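PDB 6RA3: putative dioxygenase (1H-3-hydroxy-4-oxoquinaldine 2,4-dioxygenase) from Mycobacteroides abscessus subsp. abscessus, which cleaves the ring of the Pseudomonas quinolone signal PQS with dioxygen, forming N-octanoylanthranilate and carbon monoxide. Local coordinates for residues G30-L35 with D178-A183. Numbering follows the deposited sequence.
Sequences GWAHDL and DMWARA
Trp-31 lays its indole against Ala-183, and the contact is easiest to follow outward from its CB, which already lies 3.7 Å from Ala-183 CB. With CG anti to the carbonyl carbon (chi1 -78°), the indole runs out across the helix, crossing the Arg-182 chain at about a right angle. CG also meets that methyl, while the six-membered ring of Trp-31 takes Ala-183 CA over one face, a CH-pi contact 4.1 Å from CA to the ring centroid. At the far rim Trp-31 CZ3 reaches Arg-182 CG at 3.7 Å, and Trp-31 CH2 touches the same carbon. Met-179 SD comes in at the edge of the Trp-31 ring, in its plane, 4.0 Å from Trp-31 CZ3: a Met-aromatic contact, made by a chain bent at chi2 and chi3. In this alpha/beta-hydrolase fold, the loop after strand 24-28 thus packs on helix 177-194, and Trp-31 neighbours His-97, a probable substrate-binding residue. The next residue of the type II turn, Ala-32, rests its CB against the Trp-180 indole, 3.8 Å from CZ2. Arg-182 grips Asp-178 end-on in a salt bridge, NH1 to OD2 at 2.9 Å and NH2 to OD1, and Arg-182 NE makes a second to Asp-68. Phe-69 also meets the Trp-31 ring, its plane turned about 20° from the indole.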
loop_
_atom_site.group_PDB
_atom_site.type_symbol
_atom_site.label_atom_id
_atom_site.label_comp_id
_atom_site.label_asym_id
_atom_site.label_seq_id
_atom_site.Cartn_x
_atom_site.Cartn_y
_atom_site.Cartn_z
ATOM N N GLY A 30 -19.284 6.172 2.130
ATOM C CA GLY A 30 -19.823 7.506 2.310
ATOM C C GLY A 30 -18.772 8.564 2.010
ATOM O O GLY A 30 -17.709 8.282 1.455
ATOM N N TRP A 31 -19.077 9.808 2.388
ATOM C CA TRP A 31 -18.154 10.904 2.124
ATOM C C TRP A 31 -17.042 10.850 3.148
ATOM O O TRP A 31 -17.282 10.570 4.313
ATOM C CB TRP A 31 -18.849 12.272 2.179
ATOM C CG TRP A 31 -19.616 12.572 0.985
ATOM C CD1 TRP A 31 -20.905 12.244 0.769
ATOM C CD2 TRP A 31 -19.160 13.238 -0.215
ATOM N NE1 TRP A 31 -21.287 12.657 -0.470
ATOM C CE2 TRP A 31 -20.237 13.276 -1.092
ATOM C CE3 TRP A 31 -17.953 13.814 -0.610
ATOM C CZ2 TRP A 31 -20.164 13.875 -2.341
ATOM C CZ3 TRP A 31 -17.871 14.380 -1.855
ATOM C CH2 TRP A 31 -18.971 14.419 -2.706
ATOM N N ALA A 32 -15.810 11.099 2.699
ATOM C CA ALA A 32 -14.651 11.271 3.568
ATOM C C ALA A 32 -14.121 9.971 4.135
ATOM O O ALA A 32 -13.489 9.976 5.187
ATOM C CB ALA A 32 -14.925 12.219 4.748
ATOM N N HIS A 33 -14.353 8.845 3.480
ATOM C CA HIS A 33 -13.676 7.636 3.902
ATOM C C HIS A 33 -13.657 6.713 2.704
ATOM O O HIS A 33 -14.240 7.009 1.655
ATOM C CB HIS A 33 -14.302 7.015 5.176
ATOM C CG HIS A 33 -15.708 6.533 5.022
ATOM N ND1 HIS A 33 -16.337 5.804 6.005
ATOM C CD2 HIS A 33 -16.613 6.680 4.027
ATOM C CE1 HIS A 33 -17.564 5.508 5.617
ATOM N NE2 HIS A 33 -17.762 6.036 4.425
ATOM N N ASP A 34 -12.906 5.623 2.845
ATOM C CA ASP A 34 -12.561 4.842 1.666
ATOM C C ASP A 34 -12.981 3.381 1.815
ATOM O O ASP A 34 -13.818 3.046 2.657
ATOM C CB ASP A 34 -11.057 4.971 1.396
ATOM C CG ASP A 34 -10.202 4.436 2.526
ATOM O OD1 ASP A 34 -10.754 3.893 3.512
ATOM O OD2 ASP A 34 -8.955 4.567 2.436
ATOM N N LEU A 35 -12.375 2.503 1.026
ATOM C CA LEU A 35 -12.842 1.133 0.954
ATOM C C LEU A 35 -12.611 0.372 2.254
ATOM O O LEU A 35 -13.256 -0.665 2.468
ATOM C CB LEU A 35 -12.210 0.484 -0.279
ATOM C CG LEU A 35 -10.712 0.611 -0.519
ATOM C CD1 LEU A 35 -9.951 0.071 0.689
ATOM C CD2 LEU A 35 -10.327 -0.121 -1.812
ATOM N N ASP A 178 -11.790 21.071 2.480
ATOM C CA ASP A 178 -12.223 20.899 1.091
ATOM C C ASP A 178 -13.251 19.763 0.933
ATOM O O ASP A 178 -14.290 19.925 0.283
ATOM C CB ASP A 178 -11.009 20.649 0.195
ATOM C CG ASP A 178 -11.397 20.217 -1.211
ATOM O OD1 ASP A 178 -11.732 21.090 -2.033
ATOM O OD2 ASP A 178 -11.356 18.994 -1.520
ATOM N N MET A 179 -12.965 18.596 1.484
ATOM C CA MET A 179 -13.837 17.460 1.216
ATOM C C MET A 179 -15.078 17.514 2.093
ATOM O O MET A 179 -16.169 17.156 1.642
ATOM C CB MET A 179 -13.097 16.127 1.433
ATOM C CG MET A 179 -13.847 14.904 0.810
ATOM S SD MET A 179 -14.064 14.986 -0.925
ATOM C CE MET A 179 -12.419 14.524 -1.543
ATOM N N TRP A 180 -14.926 17.943 3.344
ATOM C CA TRP A 180 -16.080 18.083 4.226
ATOM C C TRP A 180 -17.033 19.180 3.756
ATOM O O TRP A 180 -18.257 19.008 3.812
ATOM C CB TRP A 180 -15.596 18.337 5.642
ATOM C CG TRP A 180 -15.203 17.071 6.263
ATOM C CD1 TRP A 180 -13.951 16.534 6.329
ATOM C CD2 TRP A 180 -16.083 16.128 6.876
ATOM N NE1 TRP A 180 -13.994 15.317 6.965
ATOM C CE2 TRP A 180 -15.294 15.043 7.309
ATOM C CE3 TRP A 180 -17.465 16.096 7.104
ATOM C CZ2 TRP A 180 -15.842 13.940 7.959
ATOM C CZ3 TRP A 180 -18.004 15.004 7.749
ATOM C CH2 TRP A 180 -17.194 13.937 8.168
ATOM N N ALA A 181 -16.503 20.317 3.298
ATOM C CA ALA A 181 -17.363 21.327 2.686
ATOM C C ALA A 181 -18.083 20.753 1.473
ATOM O O ALA A 181 -19.290 20.960 1.304
ATOM C CB ALA A 181 -16.551 22.584 2.312
ATOM N N ARG A 182 -17.382 19.995 0.634
ATOM C CA ARG A 182 -18.020 19.465 -0.575
ATOM C C ARG A 182 -19.135 18.482 -0.231
ATOM O O ARG A 182 -20.184 18.465 -0.889
ATOM C CB ARG A 182 -16.993 18.780 -1.484
ATOM C CG ARG A 182 -17.594 18.020 -2.676
ATOM C CD ARG A 182 -16.493 17.518 -3.607
ATOM N NE ARG A 182 -15.618 18.623 -3.977
ATOM C CZ ARG A 182 -14.385 18.830 -3.523
ATOM N NH1 ARG A 182 -13.804 17.980 -2.667
ATOM N NH2 ARG A 182 -13.728 19.919 -3.930
ATOM N N ALA A 183 -18.907 17.638 0.779
ATOM C CA ALA A 183 -19.947 16.733 1.256
ATOM C C ALA A 183 -21.187 17.521 1.660
ATOM O O ALA A 183 -22.308 17.180 1.267
ATOM C CB ALA A 183 -19.427 15.917 2.435
#